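Local coordinates for protein delta-1-pyrroline-5-carboxylate dehydrogenase, mitochondrial (Mus musculus, PDB 4E3X) that probably catalyses the irreversible NAD+-dependent oxidation of L-glutamate gamma-semialdehyde to glutamate, the second step of proline degradation in mitochondria, at residues 101-104 with 105-108; 185-189 with 190-194; 234-237 with 238-241. All blocks are in the same frame, centred on the assembly; numbering follows the deposited sequence.

Contact 1. Residues 101-104 with 105-108; sequences LLNR and AIDA
Residues 101-104 and 105-108 form a local, intrahelical contact, two successive turns near the start of helix 99-118 in the aldehyde dehydrogenase fold. The evidence is the alpha-helical i to i+4 pattern: A105 N donates to L101 O at 2.8 Å, and three further bonds of the same kind follow, I106 N to L102 O, D107 N to N103 O and A108 N to R104 O. The straightest of the four is D107 N to N103 O, with an angle of 166° at the hydrogen.

The side chains sort by helix face. L101, L102, A105 and I106 are buried. L101 packs on C66 and V68 of strand 62-68, where A105 also touches V68, while L102 reaches F269 and T272 of helix 266-274. The methyl of A105 rests against the turn before it, CB lying 3.4 Å from L102 O. R104 and D107 are on the exposed side. R104 NH1 makes a salt bridge with E71, the first residue of strand 71-73, and the R104 side chain also touches V73 of the same strand.

N103 and I106, three residues apart, run side by side and point the same way. In I106, CG1 stands beside the backbone N (chi1 -69°), which lays that branch back over the preceding turn, with CG1 3.4 Å from L102 O. D107 likewise turns CG beside its own N (chi1 -64°), folding the carboxylate back along the helix until CG is 3.2 Å from N103 O, the carbonyl oxygen that accepts the D107 N-H.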
ATOM      1  N   LEU B 101      29.542  -8.837   0.158  1.00  7.57           N
ATOM      2  CA  LEU B 101      29.062  -8.840   1.533  1.00  7.69           C
ATOM      3  C   LEU B 101      27.560  -8.590   1.580  1.00  7.25           C
ATOM      4  O   LEU B 101      26.850  -9.199   2.374  1.00  8.27           O
ATOM      5  CB  LEU B 101      29.818  -7.821   2.397  1.00  7.98           C
ATOM      6  CG  LEU B 101      29.392  -7.768   3.864  1.00  8.29           C
ATOM      7  CD1 LEU B 101      29.556  -9.142   4.510  1.00  8.75           C
ATOM      8  CD2 LEU B 101      30.216  -6.730   4.588  1.00  9.64           C
ATOM      9  N   LEU B 102      27.078  -7.695   0.727  1.00  6.62           N
ATOM     10  CA  LEU B 102      25.649  -7.439   0.670  1.00  7.30           C
ATOM     11  C   LEU B 102      24.888  -8.701   0.271  1.00  7.49           C
ATOM     12  O   LEU B 102      23.856  -9.022   0.851  1.00  7.93           O
ATOM     13  CB  LEU B 102      25.353  -6.292  -0.292  1.00  7.66           C
ATOM     14  CG  LEU B 102      25.814  -4.904   0.166  1.00  7.10           C
ATOM     15  CD1 LEU B 102      25.597  -3.901  -0.947  1.00  7.78           C
ATOM     16  CD2 LEU B 102      25.104  -4.455   1.450  1.00  7.38           C
ATOM     17  N   ASN B 103      25.402  -9.422  -0.717  1.00  7.26           N
ATOM     18  CA  ASN B 103      24.744 -10.652  -1.120  1.00  7.85           C
ATOM     19  C   ASN B 103      24.808 -11.737  -0.042  1.00  7.42           C
ATOM     20  O   ASN B 103      23.854 -12.491   0.144  1.00  8.50           O
ATOM     21  CB  ASN B 103      25.275 -11.133  -2.473  1.00  9.44           C
ATOM     22  CG  ASN B 103      24.656 -10.362  -3.644  1.00 10.33           C
ATOM     23  OD1 ASN B 103      25.357  -9.807  -4.492  1.00 12.93           O
ATOM     24  ND2 ASN B 103      23.335 -10.309  -3.671  1.00  9.19           N
ATOM     25  N   ARG B 104      25.926 -11.804   0.676  1.00  7.95           N
ATOM     26  CA  ARG B 104      26.040 -12.708   1.812  1.00  9.05           C
ATOM     27  C   ARG B 104      25.009 -12.359   2.878  1.00  7.69           C
ATOM     28  O   ARG B 104      24.395 -13.246   3.485  1.00  8.81           O
ATOM     29  CB  ARG B 104      27.431 -12.613   2.420  1.00 11.72           C
ATOM     30  CG  ARG B 104      27.613 -13.559   3.568  1.00 14.56           C
ATOM     31  CD  ARG B 104      28.998 -14.140   3.548  1.00 18.14           C
ATOM     32  NE  ARG B 104      29.963 -13.238   4.162  1.00 20.98           N
ATOM     33  CZ  ARG B 104      30.096 -13.097   5.474  1.00 22.58           C
ATOM     34  NH1 ARG B 104      29.301 -13.768   6.289  1.00 21.81           N
ATOM     35  NH2 ARG B 104      31.015 -12.282   5.968  1.00 22.36           N
ATOM     36  N   ALA B 105      24.822 -11.062   3.107  1.00  6.74           N
ATOM     37  CA  ALA B 105      23.853 -10.594   4.091  1.00  6.67           C
ATOM     38  C   ALA B 105      22.432 -10.969   3.695  1.00  6.61           C
ATOM     39  O   ALA B 105      21.639 -11.379   4.544  1.00  7.17           O
ATOM     40  CB  ALA B 105      23.970  -9.090   4.274  1.00  7.72           C
ATOM     41  N   ILE B 106      22.112 -10.822   2.408  1.00  6.34           N
ATOM     42  CA  ILE B 106      20.808 -11.247   1.895  1.00  6.39           C
ATOM     43  C   ILE B 106      20.592 -12.740   2.137  1.00  6.77           C
ATOM     44  O   ILE B 106      19.559 -13.148   2.670  1.00  7.48           O
ATOM     45  CB  ILE B 106      20.662 -10.937   0.385  1.00  7.20           C
ATOM     46  CG1 ILE B 106      20.567  -9.422   0.155  1.00  8.15           C
ATOM     47  CG2 ILE B 106      19.450 -11.663  -0.207  1.00  7.87           C
ATOM     48  CD1 ILE B 106      20.756  -9.006  -1.296  1.00  9.19           C
ATOM     49  N   ASP B 107      21.564 -13.551   1.738  1.00  7.40           N
ATOM     50  CA  ASP B 107      21.411 -14.999   1.869  1.00  7.90           C
ATOM     51  C   ASP B 107      21.168 -15.402   3.322  1.00  7.30           C
ATOM     52  O   ASP B 107      20.302 -16.229   3.600  1.00  9.11           O
ATOM     53  CB  ASP B 107      22.640 -15.736   1.326  1.00 10.40           C
ATOM     54  CG  ASP B 107      22.853 -15.523  -0.162  1.00 14.57           C
ATOM     55  OD1 ASP B 107      21.958 -14.968  -0.834  1.00 16.80           O
ATOM     56  OD2 ASP B 107      23.928 -15.920  -0.658  1.00 17.38           O
ATOM     57  N   ALA B 108      21.930 -14.813   4.241  1.00  7.31           N
ATOM     58  CA  ALA B 108      21.806 -15.160   5.653  1.00  7.71           C
ATOM     59  C   ALA B 108      20.490 -14.671   6.238  1.00  7.41           C
ATOM     60  O   ALA B 108      19.875 -15.356   7.053  1.00  8.80           O
ATOM     61  CB  ALA B 108      22.985 -14.622   6.450  1.00  8.38           C
TER

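Contact 2. Residues 185-189 with 190-194; sequences PISVP and PSTNH
The backbone doubles back in a type VI turn, with the cis peptide bond between P189 and P190, the end-to-end directions of 185-189 and 190-194 lying 163° apart. Inside the turn S191 N donates to V188 O at 3.0 Å. A water adds to this link by donating to V188 O, and it is also hydrogen-bonded to S191 OG, a hydroxyl whose other partner is T550.

Further from the bend, side chains rather than paired backbones join the two arms. S187 places OG beside its backbone N (chi1 -64°), and the hydroxyl oxygen accepts from N193 N at 2.9 Å in a nearly straight bond (176°). The S187 hydroxyl in turn donates to a second water, which itself donates to P185 O and N193 O, so one solvent molecule ties three points of the two arms. The carboxamide of N193 reaches back across the gap: ND2 gives a hydrogen to I186 O at 2.8 Å, arriving in the carbonyl plane on a lone pair. Its OD1 accepts from Q518 of the second subunit, so both ends of the amide are engaged and its rotation is fixed. The ring of P185 crosses the N193 side chain, CG 3.8 Å from N193 CB. An alanine in place of N193 would probably leave I186 O without this donor and remove the amide's bond to the neighbouring subunit.

The turn leads from the loop after helix 155-180 into strand 191-199, which pairs antiparallel with strand 542-550. Q517 of the second subunit packs on P185, V188 and N193, and F172 of that subunit on I186, placing the turn at the dimer interface.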
ATOM      1  N   PRO B 185     -11.668 -11.676  10.317  1.00  9.92           N
ATOM      2  CA  PRO B 185     -12.884 -11.716   9.497  1.00 10.63           C
ATOM      3  C   PRO B 185     -14.057 -12.392  10.199  1.00 11.02           C
ATOM      4  O   PRO B 185     -13.909 -12.940  11.296  1.00 10.93           O
ATOM      5  CB  PRO B 185     -12.452 -12.533   8.277  1.00 12.05           C
ATOM      6  CG  PRO B 185     -11.329 -13.382   8.775  1.00 12.23           C
ATOM      7  CD  PRO B 185     -10.612 -12.565   9.803  1.00 10.35           C
ATOM      8  N   ILE B 186     -15.220 -12.326   9.557  1.00 10.60           N
ATOM      9  CA  ILE B 186     -16.432 -12.990  10.029  1.00 11.27           C
ATOM     10  C   ILE B 186     -16.354 -14.487   9.737  1.00  9.75           C
ATOM     11  O   ILE B 186     -15.928 -14.885   8.651  1.00 10.32           O
ATOM     12  CB  ILE B 186     -17.676 -12.429   9.296  1.00 13.24           C
ATOM     13  CG1 ILE B 186     -17.859 -10.941   9.606  1.00 15.61           C
ATOM     14  CG2 ILE B 186     -18.937 -13.226   9.650  1.00 14.89           C
ATOM     15  CD1 ILE B 186     -18.888 -10.251   8.709  1.00 17.48           C
ATOM     16  N   SER B 187     -16.752 -15.308  10.710  1.00  9.96           N
ATOM     17  CA  SER B 187     -16.951 -16.743  10.492  1.00 10.43           C
ATOM     18  C   SER B 187     -18.443 -17.057  10.483  1.00 10.25           C
ATOM     19  O   SER B 187     -19.201 -16.526  11.293  1.00 11.43           O
ATOM     20  CB  SER B 187     -16.282 -17.564  11.592  1.00 11.06           C
ATOM     21  OG  SER B 187     -14.875 -17.401  11.577  1.00 11.28           O
ATOM     22  N   VAL B 188     -18.855 -17.921   9.562  1.00  9.94           N
ATOM     23  CA  VAL B 188     -20.232 -18.403   9.482  1.00  9.85           C
ATOM     24  C   VAL B 188     -20.162 -19.919   9.329  1.00  8.49           C
ATOM     25  O   VAL B 188     -19.267 -20.426   8.645  1.00  8.75           O
ATOM     26  CB  VAL B 188     -20.982 -17.777   8.262  1.00 12.43           C
ATOM     27  CG1 VAL B 188     -22.362 -18.368   8.087  1.00 16.18           C
ATOM     28  CG2 VAL B 188     -21.068 -16.253   8.389  1.00 12.72           C
ATOM     29  N   PRO B 189     -21.089 -20.655   9.962  1.00  9.29           N
ATOM     30  CA  PRO B 189     -21.077 -22.110   9.779  1.00 10.02           C
ATOM     31  C   PRO B 189     -21.107 -22.466   8.298  1.00 11.42           C
ATOM     32  O   PRO B 189     -21.762 -21.786   7.510  1.00 13.35           O
ATOM     33  CB  PRO B 189     -22.373 -22.557  10.449  1.00 11.45           C
ATOM     34  CG  PRO B 189     -22.583 -21.542  11.509  1.00 11.69           C
ATOM     35  CD  PRO B 189     -22.120 -20.233  10.922  1.00 10.43           C
ATOM     36  N   PRO B 190     -20.413 -23.539   7.911  1.00 11.68           N
ATOM     37  CA  PRO B 190     -19.735 -24.514   8.769  1.00 10.85           C
ATOM     38  C   PRO B 190     -18.231 -24.260   8.921  1.00  9.06           C
ATOM     39  O   PRO B 190     -17.462 -25.222   9.025  1.00  9.82           O
ATOM     40  CB  PRO B 190     -19.937 -25.811   7.985  1.00 12.36           C
ATOM     41  CG  PRO B 190     -19.834 -25.361   6.560  1.00 13.48           C
ATOM     42  CD  PRO B 190     -20.442 -23.976   6.504  1.00 13.09           C
ATOM     43  N   SER B 191     -17.805 -22.998   8.951  1.00  9.07           N
ATOM     44  CA  SER B 191     -16.376 -22.693   8.840  1.00  8.97           C
ATOM     45  C   SER B 191     -15.852 -21.648   9.822  1.00 10.66           C
ATOM     46  O   SER B 191     -16.606 -20.837  10.356  1.00 12.39           O
ATOM     47  CB  SER B 191     -16.051 -22.230   7.420  1.00 10.12           C
ATOM     48  OG  SER B 191     -16.634 -23.091   6.468  1.00 11.08           O
ATOM     49  N   THR B 192     -14.539 -21.683  10.026  1.00  9.91           N
ATOM     50  CA  THR B 192     -13.825 -20.704  10.836  1.00  9.89           C
ATOM     51  C   THR B 192     -12.773 -20.020   9.965  1.00  7.73           C
ATOM     52  O   THR B 192     -11.976 -20.690   9.289  1.00  9.76           O
ATOM     53  CB  THR B 192     -13.118 -21.389  12.026  1.00 11.71           C
ATOM     54  OG1 THR B 192     -14.092 -22.056  12.841  1.00 13.90           O
ATOM     55  CG2 THR B 192     -12.359 -20.368  12.878  1.00 14.30           C
ATOM     56  N   ASN B 193     -12.794 -18.686   9.954  1.00  7.21           N
ATOM     57  CA  ASN B 193     -11.864 -17.878   9.161  1.00  7.71           C
ATOM     58  C   ASN B 193     -10.902 -17.123  10.057  1.00  7.81           C
ATOM     59  O   ASN B 193     -11.311 -16.596  11.094  1.00  9.50           O
ATOM     60  CB  ASN B 193     -12.639 -16.889   8.304  1.00  8.09           C
ATOM     61  CG  ASN B 193     -13.611 -17.581   7.383  1.00  7.95           C
ATOM     62  OD1 ASN B 193     -13.209 -18.435   6.591  1.00  8.79           O
ATOM     63  ND2 ASN B 193     -14.898 -17.239   7.493  1.00  9.27           N
ATOM     64  N   HIS B 194      -9.640 -17.052   9.640  1.00  8.07           N
ATOM     65  CA  HIS B 194      -8.609 -16.378  10.411  1.00  9.02           C
ATOM     66  C   HIS B 194      -7.613 -15.729   9.468  1.00  8.23           C
ATOM     67  O   HIS B 194      -7.196 -16.337   8.481  1.00  9.33           O
ATOM     68  CB  HIS B 194      -7.901 -17.394  11.313  1.00 12.11           C
ATOM     69  CG  HIS B 194      -6.746 -16.831  12.080  1.00 16.48           C
ATOM     70  ND1 HIS B 194      -6.901 -16.168  13.278  1.00 18.99           N
ATOM     71  CD2 HIS B 194      -5.415 -16.844  11.826  1.00 17.48           C
ATOM     72  CE1 HIS B 194      -5.716 -15.793  13.728  1.00 19.57           C
ATOM     73  NE2 HIS B 194      -4.797 -16.192  12.866  1.00 19.45           N
TER
HETATM   74  O   HOH W   1     -13.784 -15.191  12.569  1.00 26.91           O
HETATM   75  O   HOH W   2     -18.643 -20.742   5.939  1.00 24.01           O

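Contact 3. Residues 234-237 with 238-241; sequences PSDT and AMLA
An ST turn begins the connection from strand 230-233 to helix 239-251, a beta-to-alpha junction of the NAD-binding, Rossmann-like domain, beside the NAD(+)-binding residues S208 and K233. S235 OG accepts from T237 N at 3.3 Å, and the T237 hydroxyl donates to the same oxygen with OG1 3.1 Å from S235 OG. S235 turns OG opposite its backbone N (chi1 169°), which brings the hydroxyl round to these two T237 donors.

The contact itself is made by the turn and the residues that start the helix. A238 N donates to S235 O at 3.0 Å, but it approaches from above the carbonyl plane, 60° out of it and off the lone pairs. The next link, M239 N to D236 O at 3.5 Å, is weak. A238 holds the N-cap position.

M239 supplies the apolar part. Its chain leaves the backbone with CG anti to N (chi1 -166°) and then bends at chi2 and chi3, hooking the terminal methyl back over the preceding loop. CE comes 3.4 Å from S235 O and 4.1 Å from P234 CB, so the methyl sits against both the loop backbone and the proline ring.

Several elements surround the junction. D236 bonds through OD2 to Y96 and touches F94 of strand 89-95, where M239 also packs; I64 of strand 62-68 meets M239 as well. T237 borders F210 and I392, both residues of a bound proline's pocket, while A238 and A241 pack on Q151 of helix 140-151.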
ATOM      1  N   PRO B 234      22.441   2.451   6.817  1.00  6.97           N
ATOM      2  CA  PRO B 234      22.251   3.719   7.526  1.00  7.08           C
ATOM      3  C   PRO B 234      22.967   4.864   6.819  1.00  6.47           C
ATOM      4  O   PRO B 234      23.825   4.638   5.967  1.00  7.47           O
ATOM      5  CB  PRO B 234      22.894   3.469   8.904  1.00  7.78           C
ATOM      6  CG  PRO B 234      23.248   2.015   8.930  1.00  9.81           C
ATOM      7  CD  PRO B 234      23.414   1.594   7.505  1.00  6.84           C
ATOM      8  N   SER B 235      22.625   6.087   7.196  1.00  6.36           N
ATOM      9  CA  SER B 235      23.264   7.262   6.635  1.00  7.09           C
ATOM     10  C   SER B 235      24.697   7.415   7.133  1.00  6.77           C
ATOM     11  O   SER B 235      24.948   7.341   8.339  1.00  7.31           O
ATOM     12  CB  SER B 235      22.488   8.500   7.040  1.00  8.75           C
ATOM     13  OG  SER B 235      23.218   9.663   6.719  1.00 10.18           O
ATOM     14  N   ASP B 236      25.632   7.640   6.208  1.00  6.70           N
ATOM     15  CA  ASP B 236      27.026   7.870   6.563  1.00  7.87           C
ATOM     16  C   ASP B 236      27.166   8.941   7.643  1.00  7.98           C
ATOM     17  O   ASP B 236      27.985   8.824   8.553  1.00  9.40           O
ATOM     18  CB  ASP B 236      27.822   8.352   5.348  1.00  8.66           C
ATOM     19  CG  ASP B 236      27.938   7.324   4.244  1.00 11.80           C
ATOM     20  OD1 ASP B 236      27.458   6.183   4.386  1.00 11.24           O
ATOM     21  OD2 ASP B 236      28.545   7.680   3.219  1.00 14.86           O
ATOM     22  N   THR B 237      26.372   9.998   7.522  1.00  7.54           N
ATOM     23  CA  THR B 237      26.512  11.157   8.394  1.00  8.10           C
ATOM     24  C   THR B 237      25.729  11.018   9.706  1.00  7.73           C
ATOM     25  O   THR B 237      25.716  11.945  10.519  1.00  9.17           O
ATOM     26  CB  THR B 237      26.154  12.461   7.643  1.00  9.56           C
ATOM     27  OG1 THR B 237      25.032  12.223   6.793  1.00 13.14           O
ATOM     28  CG2 THR B 237      27.304  12.889   6.747  1.00 10.63           C
ATOM     29  N   ALA B 238      25.141   9.839   9.928  1.00  6.60           N
ATOM     30  CA  ALA B 238      24.505   9.512  11.207  1.00  7.07           C
ATOM     31  C   ALA B 238      24.965   8.146  11.711  1.00  6.53           C
ATOM     32  O   ALA B 238      24.259   7.496  12.481  1.00  7.32           O
ATOM     33  CB  ALA B 238      22.982   9.537  11.086  1.00  8.32           C
ATOM     34  N   MET B 239      26.147   7.712  11.281  1.00  6.96           N
ATOM     35  CA  MET B 239      26.581   6.343  11.567  1.00  6.29           C
ATOM     36  C   MET B 239      26.713   6.028  13.063  1.00  6.09           C
ATOM     37  O   MET B 239      26.283   4.958  13.520  1.00  6.87           O
ATOM     38  CB  MET B 239      27.888   6.053  10.834  1.00  8.24           C
ATOM     39  CG  MET B 239      28.267   4.584  10.784  1.00  9.63           C
ATOM     40  SD  MET B 239      27.031   3.595   9.924  1.00 11.34           S
ATOM     41  CE  MET B 239      26.867   4.484   8.399  1.00 10.39           C
ATOM     42  N   LEU B 240      27.334   6.938  13.803  1.00  7.08           N
ATOM     43  CA  LEU B 240      27.595   6.732  15.221  1.00  6.96           C
ATOM     44  C   LEU B 240      26.301   6.445  15.999  1.00  6.10           C
ATOM     45  O   LEU B 240      26.200   5.439  16.708  1.00  7.11           O
ATOM     46  CB  LEU B 240      28.301   7.965  15.787  1.00  7.37           C
ATOM     47  CG  LEU B 240      28.785   7.882  17.233  1.00  8.52           C
ATOM     48  CD1 LEU B 240      29.958   6.910  17.371  1.00  9.46           C
ATOM     49  CD2 LEU B 240      29.161   9.281  17.737  1.00  8.69           C
ATOM     50  N   ALA B 241      25.297   7.306  15.847  1.00  6.59           N
ATOM     51  CA  ALA B 241      24.034   7.078  16.534  1.00  7.15           C
ATOM     52  C   ALA B 241      23.268   5.881  15.972  1.00  6.72           C
ATOM     53  O   ALA B 241      22.607   5.160  16.722  1.00  7.69           O
ATOM     54  CB  ALA B 241      23.162   8.327  16.504  1.00  7.28           C
TER

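How the contacts relate
The three contacts follow one another along the chain without touching. Contacts 1 and 3 are the closer pair, with centres 21 Å apart and nearest atoms about 9 Å apart. Contact 3 adjoins NAD(+)-binding residues, while contact 1 lies near one of them: the side chain of P234 is about 4 Å from that of S208, and that of D236 about 4 Å from that of K233, whereas that of L102 is about 7 Å from that of K233. Strand 62-68 packs against both. The side chain of T237 is about 4 Å from a bound proline. Contact 2 is remote, its centre 49 Å from that of contact 3, and it alone meets the second subunit.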